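Local coordinates for protein coronin (Toxoplasma gondii, PDB 4OZU) that probably binds actin filaments and contributes to parasite invasion and egress, this chain being its WD40 beta-propeller domain, at residues 32-37 with 81-86; 96-101 with 131-136; 153-158 with 173-178. All coordinates share one frame; numbering follows the deposited sequence. Where two conformers were deposited one is given.

Contact 1 (32-37 with 81-86); sequences KQTESC and SIQDTN
The backbone carbonyl oxygen of Gln83 is the best-held polar atom here, gripped by two hydrogen bonds. Ser36 OG donates to Gln83 O across 2.8 Å, meeting it in the carbonyl plane on a lone pair with a C=O...donor angle of 141°. The first torsion of Ser36 (chi1 78°) sets OG between its own backbone N and carbonyl carbon and so turns it to the strand. The second bond comes from a water that stands 2.9 Å from Gln83 O and accepts the backbone N-H of Glu35, 3.0 Å away. One carbonyl therefore fixes two consecutive residues of 32-37, one directly and one through the water.

Around this point the side chains fit closely. Ser36 CB touches Asp84 OD1 at 3.3 Å, while the other carboxylate oxygen of Asp84 is bonded to the backbone N of Ala136. Gln83, bent at chi2 (-62°), and Thr34 pass one another on opposed courses; Thr34 CB lies 4.0 Å from Gln83 NE2, and its methyl CG2 reaches Ile82 O at 3.8 Å. The far end of Gln83 is steadied from its own segment by Ser81, just before the strand: Ser81 OG donates to Gln83 OE1 at 3.0 Å, in the plane of the amide. Further out, Glu35 turns from the strand to a salt bridge with Lys220, and the extended Lys32 brings NZ to 4.1 Å from Ser81 CB, on the solvent-exposed side of the contact.

Gln83 and Asp84 both make backbone hydrogen bonds with Ala98 of the neighbouring strand, which makes the pair a classic beta bulge. Strand 82-87 is an edge strand of its four-stranded sheet, and the irregular segment 32-37 runs alongside it: a loop laid against the innermost strand of a WD40 propeller blade.

Contact 2 (96-101 with 131-136); sequences ATACED and KKVLSA
A single weak hydrogen bond ties the two backbones together: Val133 N donates to Cys99 O over 3.3 Å, long but nearly straight at 167°. Close by, Glu100 and Lys132 lie alongside, both extended, with their charged ends on the same side. Their charges stop short of a salt bridge, with Glu100 OE2 4.2 Å from Lys132 NZ, and the ammonium also takes part in a cation-pi interaction with Phe151. Glu100 CG approaches Lys132 CD at 4.1 Å, and Lys132 CB rests 3.6 Å from the backbone Glu100 O.

Inward, the packing centres on the methyl of Ala98. Val133 has CG1 anti to its backbone N (chi1 176°), which brings that branch to 3.5 Å from Ala98 CB. Ala136 CB stands 4.2 Å from Ala98 CB and also faces Ala96. Strands 96-99 and 133-136 run nearly antiparallel (165°), their axes 5.6 Å apart at closest.

Val133 O is buried without a partner in the model, while the backbone of Ala136 is bonded by Asp84 and Asn86 of the adjoining strand. With only one weak bond between them, segments 96-101 and 131-136 are held to each other mainly by small apolar groups, not continuous sheet pairing.

Contact 3 (153-158 with 173-178); sequences GTVAFW and ESLLSA
Apolar packing rests on one pair, Val155 and Leu175. Leu175 CG is anti to its carbonyl carbon (chi1 -74°), and the side chain crosses Val155 at about a right angle. Both methyls meet the same branch of the valine: Val155 CG2 lies 3.6 Å from Leu175 CD1 and 3.7 Å from Leu175 CD2. Beyond this pair, Leu187 packs on Val155 and Cys189 on Leu175, so both are enclosed by strand 187-191 as well.

Side chain also meets backbone, and there the fit is tight. Leu175 CD1 presses on Thr154 O at only 3.1 Å, and its chi2 of 145° departs from a staggered value, which together suggest local strain. The two segments belong to successive blades of the propeller: strand 154-159 is the third strand of one four-stranded sheet, and strand 175-180 is the edge strand that begins the next.

Backbone meets backbone, with no less weight, at the turn before strand 154-159. Gly153, with its positive phi (101°), brings CA to 3.3 Å from Glu173 O, an approach that the absence of a side chain permits.

Polar bonds across the segments are lacking, and Glu173 O is buried with no partner in the model. The hydroxyls nearby are engaged at the adjoining turn: Ser174 OG bonds to Phe151 O, and Thr154 OG1 to Asp152 OD1.

How the contacts relate
The contacts follow one another along the chain without overlap. Contact 1 sets an early loop against strand 82-87, whose sheet neighbour, strand 94-99, enters contact 2; the centres of contacts 1 and 2 lie about 8 Å apart. Contact 2 then reaches the sheet of strands 133-138 to 164-170, and contact 3, with its centre about 10 Å from that of contact 2, joins this sheet to the next, which begins with strand 175-180. The later two contacts also meet directly, Leu134 CD1 lying 3.3 Å from Leu175 O. Centres 1 and 3 are about 14 Å apart. Together they trace three consecutive blades, linked by two junctions, with the loop 32-37 laid on the innermost strand of the first.

Contact 1 (32-37 with 81-86)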
loop_
_atom_site.group_PDB
_atom_site.type_symbol
_atom_site.label_atom_id
_atom_site.label_comp_id
_atom_site.label_asym_id
_atom_site.label_seq_id
_atom_site.Cartn_x
_atom_site.Cartn_y
_atom_site.Cartn_z
ATOM N N LYS A 32 16.525 -7.538 2.370
ATOM C CA LYS A 32 16.155 -8.670 1.525
ATOM C C LYS A 32 15.165 -8.251 0.442
ATOM O O LYS A 32 14.367 -7.335 0.640
ATOM C CB LYS A 32 15.552 -9.793 2.370
ATOM C CG LYS A 32 16.548 -10.488 3.277
ATOM C CD LYS A 32 15.882 -11.573 4.109
ATOM C CE LYS A 32 16.909 -12.473 4.779
ATOM N NZ LYS A 32 16.282 -13.667 5.415
ATOM N N GLN A 33 15.215 -8.933 -0.698
ATOM C CA GLN A 33 14.332 -8.611 -1.814
ATOM C C GLN A 33 12.942 -9.191 -1.587
ATOM O O GLN A 33 12.804 -10.331 -1.140
ATOM C CB GLN A 33 14.910 -9.137 -3.132
ATOM C CG GLN A 33 16.339 -8.674 -3.422
ATOM C CD GLN A 33 16.452 -7.168 -3.620
ATOM O OE1 GLN A 33 15.447 -6.464 -3.720
ATOM N NE2 GLN A 33 17.683 -6.670 -3.679
ATOM N N THR A 34 11.920 -8.397 -1.900
ATOM C CA THR A 34 10.528 -8.826 -1.792
ATOM C C THR A 34 9.713 -8.311 -2.983
ATOM O O THR A 34 10.235 -7.580 -3.829
ATOM C CB THR A 34 9.875 -8.332 -0.483
ATOM O OG1 THR A 34 9.815 -6.900 -0.479
ATOM C CG2 THR A 34 10.662 -8.810 0.727
ATOM N N GLU A 35 8.442 -8.701 -3.050
ATOM C CA GLU A 35 7.536 -8.198 -4.081
ATOM C C GLU A 35 6.557 -7.185 -3.500
ATOM O O GLU A 35 5.481 -6.973 -4.052
ATOM C CB GLU A 35 6.773 -9.352 -4.742
ATOM C CG GLU A 35 7.644 -10.254 -5.609
ATOM C CD GLU A 35 8.103 -9.586 -6.896
ATOM O OE1 GLU A 35 7.590 -8.494 -7.229
ATOM O OE2 GLU A 35 8.979 -10.156 -7.578
ATOM N N SER A 36 6.936 -6.549 -2.393
ATOM C CA SER A 36 6.111 -5.500 -1.786
ATOM C C SER A 36 6.958 -4.268 -1.449
ATOM O O SER A 36 8.184 -4.310 -1.555
ATOM C CB SER A 36 5.416 -6.024 -0.528
ATOM O OG SER A 36 6.306 -6.065 0.569
ATOM N N CYS A 37 6.308 -3.176 -1.053
ATOM C CA CYS A 37 7.023 -1.923 -0.816
ATOM C C CYS A 37 8.019 -2.058 0.350
ATOM O O CYS A 37 9.058 -1.401 0.351
ATOM C CB CYS A 37 6.041 -0.772 -0.572
ATOM S SG CYS A 37 4.810 -1.042 0.714
ATOM N N SER A 81 11.301 -15.497 6.094
ATOM C CA SER A 81 11.331 -14.051 5.897
ATOM C C SER A 81 9.941 -13.472 5.678
ATOM O O SER A 81 9.042 -14.143 5.174
ATOM C CB SER A 81 12.218 -13.689 4.707
ATOM O OG SER A 81 11.594 -14.050 3.488
ATOM N N ILE A 82 9.788 -12.208 6.054
ATOM C CA ILE A 82 8.541 -11.484 5.864
ATOM C C ILE A 82 8.491 -10.892 4.459
ATOM O O ILE A 82 9.389 -10.148 4.058
ATOM C CB ILE A 82 8.383 -10.362 6.905
ATOM C CG1 ILE A 82 8.346 -10.948 8.318
ATOM C CG2 ILE A 82 7.116 -9.559 6.644
ATOM C CD1 ILE A 82 8.642 -9.934 9.417
ATOM N N GLN A 83 7.426 -11.210 3.732
ATOM C CA GLN A 83 7.255 -10.765 2.347
ATOM C C GLN A 83 6.364 -9.539 2.206
ATOM O O GLN A 83 6.502 -8.776 1.249
ATOM C CB GLN A 83 6.683 -11.895 1.500
ATOM C CG GLN A 83 7.640 -13.066 1.353
ATOM C CD GLN A 83 8.930 -12.682 0.651
ATOM O OE1 GLN A 83 10.022 -12.859 1.194
ATOM N NE2 GLN A 83 8.809 -12.154 -0.562
ATOM N N ASP A 84 5.434 -9.363 3.138
ATOM C CA ASP A 84 4.538 -8.219 3.102
ATOM C C ASP A 84 3.972 -7.965 4.490
ATOM O O ASP A 84 3.824 -8.879 5.298
ATOM C CB ASP A 84 3.393 -8.438 2.098
ATOM C CG ASP A 84 2.641 -7.148 1.764
ATOM O OD1 ASP A 84 3.226 -6.053 1.927
ATOM O OD2 ASP A 84 1.464 -7.225 1.323
ATOM N N THR A 85 3.656 -6.706 4.752
ATOM C CA THR A 85 3.108 -6.290 6.033
ATOM C C THR A 85 2.072 -5.213 5.752
ATOM O O THR A 85 2.304 -4.353 4.914
ATOM C CB THR A 85 4.187 -5.712 6.986
ATOM O OG1 THR A 85 5.243 -6.664 7.179
ATOM C CG2 THR A 85 3.576 -5.366 8.327
ATOM N N ASN A 86 0.942 -5.255 6.448
ATOM C CA ASN A 86 -0.055 -4.192 6.335
ATOM C C ASN A 86 -0.860 -4.045 7.617
ATOM O O ASN A 86 -1.382 -5.020 8.152
ATOM C CB ASN A 86 -0.999 -4.442 5.154
ATOM C CG ASN A 86 -0.515 -3.789 3.867
ATOM O OD1 ASN A 86 -0.263 -2.581 3.821
ATOM N ND2 ASN A 86 -0.369 -4.589 2.820
HETATM O O HOH W 1 6.183 -9.855 -1.391
#

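Contact 2 (96-101 with 131-136)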
loop_
_atom_site.group_PDB
_atom_site.type_symbol
_atom_site.label_atom_id
_atom_site.label_comp_id
_atom_site.label_asym_id
_atom_site.label_seq_id
_atom_site.Cartn_x
_atom_site.Cartn_y
_atom_site.Cartn_z
ATOM N N ALA A 96 -1.236 -7.431 9.727
ATOM C CA ALA A 96 -1.028 -8.734 9.121
ATOM C C ALA A 96 0.333 -8.826 8.444
ATOM O O ALA A 96 0.800 -7.875 7.830
ATOM C CB ALA A 96 -2.122 -9.021 8.117
ATOM N N THR A 97 0.953 -9.997 8.544
ATOM C CA THR A 97 2.167 -10.278 7.798
ATOM C C THR A 97 1.961 -11.498 6.913
ATOM O O THR A 97 1.268 -12.442 7.288
ATOM C CB THR A 97 3.372 -10.542 8.714
ATOM O OG1 THR A 97 3.102 -11.679 9.542
ATOM C CG2 THR A 97 3.675 -9.335 9.579
ATOM N N ALA A 98 2.563 -11.445 5.732
ATOM C CA ALA A 98 2.689 -12.591 4.850
ATOM C C ALA A 98 4.114 -13.104 4.944
ATOM O O ALA A 98 5.052 -12.318 4.961
ATOM C CB ALA A 98 2.353 -12.218 3.421
ATOM N N CYS A 99 4.280 -14.421 4.984
ATOM C CA CYS A 99 5.585 -15.009 5.250
ATOM C C CYS A 99 5.973 -16.058 4.207
ATOM O O CYS A 99 5.113 -16.718 3.607
ATOM C CB CYS A 99 5.583 -15.633 6.642
ATOM S SG CYS A 99 7.178 -16.235 7.198
ATOM N N GLU A 100 7.278 -16.197 3.993
ATOM C CA GLU A 100 7.799 -17.198 3.073
ATOM C C GLU A 100 7.437 -18.607 3.507
ATOM O O GLU A 100 7.501 -19.530 2.698
ATOM C CB GLU A 100 9.320 -17.087 2.946
ATOM C CG GLU A 100 9.794 -16.132 1.863
ATOM C CD GLU A 100 11.254 -16.337 1.498
ATOM O OE1 GLU A 100 11.988 -16.970 2.289
ATOM O OE2 GLU A 100 11.668 -15.869 0.417
ATOM N N ASP A 101 7.063 -18.790 4.772
ATOM C CA ASP A 101 6.713 -20.132 5.250
ATOM C C ASP A 101 5.245 -20.472 4.949
ATOM O O ASP A 101 4.719 -21.465 5.452
ATOM C CB ASP A 101 7.008 -20.282 6.751
ATOM C CG ASP A 101 6.218 -19.320 7.625
ATOM O OD1 ASP A 101 5.244 -18.695 7.144
ATOM O OD2 ASP A 101 6.576 -19.201 8.821
ATOM N N LYS A 131 2.682 -22.270 -1.328
ATOM C CA LYS A 131 4.005 -21.680 -1.507
ATOM C C LYS A 131 4.058 -20.343 -0.778
ATOM O O LYS A 131 3.089 -19.943 -0.127
ATOM C CB LYS A 131 4.336 -21.512 -2.994
ATOM C CG LYS A 131 4.479 -22.827 -3.758
ATOM C CD LYS A 131 5.722 -23.578 -3.308
ATOM C CE LYS A 131 5.896 -24.890 -4.048
ATOM N NZ LYS A 131 7.145 -25.582 -3.630
ATOM N N LYS A 132 5.199 -19.667 -0.851
ATOM C CA LYS A 132 5.364 -18.420 -0.118
ATOM C C LYS A 132 4.264 -17.429 -0.470
ATOM O O LYS A 132 3.837 -17.327 -1.624
ATOM C CB LYS A 132 6.737 -17.805 -0.388
ATOM C CG LYS A 132 7.047 -17.491 -1.834
ATOM C CD LYS A 132 8.481 -16.981 -1.962
ATOM C CE LYS A 132 8.855 -16.668 -3.399
ATOM N NZ LYS A 132 10.306 -16.363 -3.528
ATOM N N VAL A 133 3.793 -16.723 0.550
ATOM C CA VAL A 133 2.753 -15.725 0.374
ATOM C C VAL A 133 3.413 -14.367 0.215
ATOM O O VAL A 133 4.301 -14.003 0.991
ATOM C CB VAL A 133 1.771 -15.729 1.546
ATOM C CG1 VAL A 133 0.756 -14.610 1.398
ATOM C CG2 VAL A 133 1.059 -17.079 1.610
ATOM N N LEU A 134 2.975 -13.628 -0.800
ATOM C CA LEU A 134 3.676 -12.429 -1.238
ATOM C C LEU A 134 2.929 -11.141 -0.930
ATOM O O LEU A 134 3.493 -10.055 -1.050
ATOM C CB LEU A 134 3.934 -12.499 -2.741
ATOM C CG LEU A 134 4.730 -13.703 -3.245
ATOM C CD1 LEU A 134 4.832 -13.653 -4.758
ATOM C CD2 LEU A 134 6.116 -13.750 -2.612
ATOM N N SER A 135 1.661 -11.255 -0.561
ATOM C CA SER A 135 0.887 -10.081 -0.207
ATOM C C SER A 135 -0.175 -10.414 0.822
ATOM O O SER A 135 -0.634 -11.544 0.915
ATOM C CB SER A 135 0.241 -9.470 -1.452
ATOM O OG SER A 135 -0.663 -10.375 -2.054
ATOM N N ALA A 136 -0.542 -9.408 1.606
ATOM C CA ALA A 136 -1.628 -9.517 2.560
ATOM C C ALA A 136 -2.270 -8.140 2.640
ATOM O O ALA A 136 -1.702 -7.222 3.229
ATOM C CB ALA A 136 -1.131 -9.969 3.914
#

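Contact 3 (153-158 with 173-178)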
loop_
_atom_site.group_PDB
_atom_site.type_symbol
_atom_site.label_atom_id
_atom_site.label_comp_id
_atom_site.label_asym_id
_atom_site.label_seq_id
_atom_site.Cartn_x
_atom_site.Cartn_y
_atom_site.Cartn_z
ATOM N N GLY A 153 0.299 -18.543 -7.632
ATOM C CA GLY A 153 -0.738 -17.933 -8.451
ATOM C C GLY A 153 -2.109 -17.837 -7.803
ATOM O O GLY A 153 -3.051 -17.314 -8.407
ATOM N N THR A 154 -2.227 -18.328 -6.573
ATOM C CA THR A 154 -3.500 -18.299 -5.858
ATOM C C THR A 154 -3.727 -16.983 -5.137
ATOM O O THR A 154 -2.855 -16.501 -4.408
ATOM C CB THR A 154 -3.592 -19.418 -4.808
ATOM O OG1 THR A 154 -3.307 -20.679 -5.415
ATOM C CG2 THR A 154 -4.986 -19.474 -4.193
ATOM N N VAL A 155 -4.912 -16.418 -5.326
ATOM C CA VAL A 155 -5.379 -15.337 -4.469
ATOM C C VAL A 155 -6.392 -15.939 -3.511
ATOM O O VAL A 155 -7.407 -16.491 -3.948
ATOM C CB VAL A 155 -6.019 -14.198 -5.261
ATOM C CG1 VAL A 155 -6.497 -13.110 -4.321
ATOM C CG2 VAL A 155 -5.032 -13.631 -6.256
ATOM N N ALA A 156 -6.095 -15.854 -2.214
ATOM C CA ALA A 156 -6.944 -16.425 -1.180
ATOM C C ALA A 156 -7.631 -15.323 -0.401
ATOM O O ALA A 156 -6.976 -14.394 0.067
ATOM C CB ALA A 156 -6.128 -17.302 -0.238
ATOM N N PHE A 157 -8.946 -15.435 -0.257
ATOM C CA PHE A 157 -9.715 -14.454 0.496
ATOM C C PHE A 157 -10.115 -15.018 1.851
ATOM O O PHE A 157 -10.649 -16.125 1.950
ATOM C CB PHE A 157 -10.942 -14.021 -0.294
ATOM C CG PHE A 157 -10.605 -13.318 -1.570
ATOM C CD1 PHE A 157 -10.338 -11.962 -1.579
ATOM C CD2 PHE A 157 -10.529 -14.012 -2.757
ATOM C CE1 PHE A 157 -10.018 -11.317 -2.758
ATOM C CE2 PHE A 157 -10.204 -13.367 -3.934
ATOM C CZ PHE A 157 -9.959 -12.026 -3.938
ATOM N N TRP A 158 -9.852 -14.234 2.891
ATOM C CA TRP A 158 -9.986 -14.687 4.266
ATOM C C TRP A 158 -10.967 -13.844 5.057
ATOM O O TRP A 158 -10.921 -12.620 4.990
ATOM C CB TRP A 158 -8.631 -14.634 4.972
ATOM C CG TRP A 158 -7.678 -15.707 4.585
ATOM C CD1 TRP A 158 -6.705 -15.643 3.627
ATOM C CD2 TRP A 158 -7.592 -17.013 5.160
ATOM N NE1 TRP A 158 -6.018 -16.832 3.574
ATOM C CE2 TRP A 158 -6.546 -17.691 4.502
ATOM C CE3 TRP A 158 -8.302 -17.680 6.164
ATOM C CZ2 TRP A 158 -6.194 -18.999 4.820
ATOM C CZ3 TRP A 158 -7.947 -18.972 6.477
ATOM C CH2 TRP A 158 -6.907 -19.618 5.807
ATOM N N GLU A 173 0.236 -18.369 -13.361
ATOM C CA GLU A 173 1.551 -17.790 -13.089
ATOM C C GLU A 173 1.570 -17.040 -11.761
ATOM O O GLU A 173 0.521 -16.703 -11.220
ATOM C CB GLU A 173 1.961 -16.859 -14.228
ATOM C CG GLU A 173 2.118 -17.572 -15.563
ATOM C CD GLU A 173 3.216 -18.618 -15.544
ATOM O OE1 GLU A 173 4.338 -18.292 -15.096
ATOM O OE2 GLU A 173 2.961 -19.763 -15.975
ATOM N N SER A 174 2.773 -16.800 -11.243
ATOM C CA SER A 174 2.950 -16.189 -9.925
ATOM C C SER A 174 2.336 -14.800 -9.847
ATOM O O SER A 174 2.369 -14.045 -10.813
ATOM C CB SER A 174 4.436 -16.093 -9.567
ATOM O OG SER A 174 5.071 -17.357 -9.658
ATOM N N LEU A 175 1.796 -14.469 -8.682
ATOM C CA LEU A 175 1.301 -13.122 -8.416
ATOM C C LEU A 175 2.440 -12.138 -8.145
ATOM O O LEU A 175 3.457 -12.498 -7.553
ATOM C CB LEU A 175 0.343 -13.151 -7.234
ATOM C CG LEU A 175 -1.010 -13.751 -7.608
ATOM C CD1 LEU A 175 -1.590 -14.545 -6.457
ATOM C CD2 LEU A 175 -1.957 -12.639 -8.040
ATOM N N LEU A 176 2.253 -10.893 -8.582
ATOM C CA LEU A 176 3.261 -9.847 -8.422
ATOM C C LEU A 176 2.690 -8.660 -7.649
ATOM O O LEU A 176 3.440 -7.878 -7.058
ATOM C CB LEU A 176 3.775 -9.383 -9.787
ATOM C CG LEU A 176 4.617 -10.386 -10.578
ATOM C CD1 LEU A 176 4.837 -9.894 -11.993
ATOM C CD2 LEU A 176 5.945 -10.627 -9.885
ATOM N N SER A 177 1.368 -8.528 -7.653
ATOM C CA SER A 177 0.707 -7.518 -6.837
ATOM C C SER A 177 -0.771 -7.846 -6.708
ATOM O O SER A 177 -1.342 -8.538 -7.554
ATOM C CB SER A 177 0.900 -6.120 -7.433
ATOM O OG SER A 177 0.090 -5.927 -8.577
ATOM N N ALA A 178 -1.383 -7.365 -5.632
ATOM C CA ALA A 178 -2.805 -7.569 -5.400
ATOM C C ALA A 178 -3.315 -6.405 -4.565
ATOM O O ALA A 178 -2.755 -6.109 -3.516
ATOM C CB ALA A 178 -3.066 -8.896 -4.709
#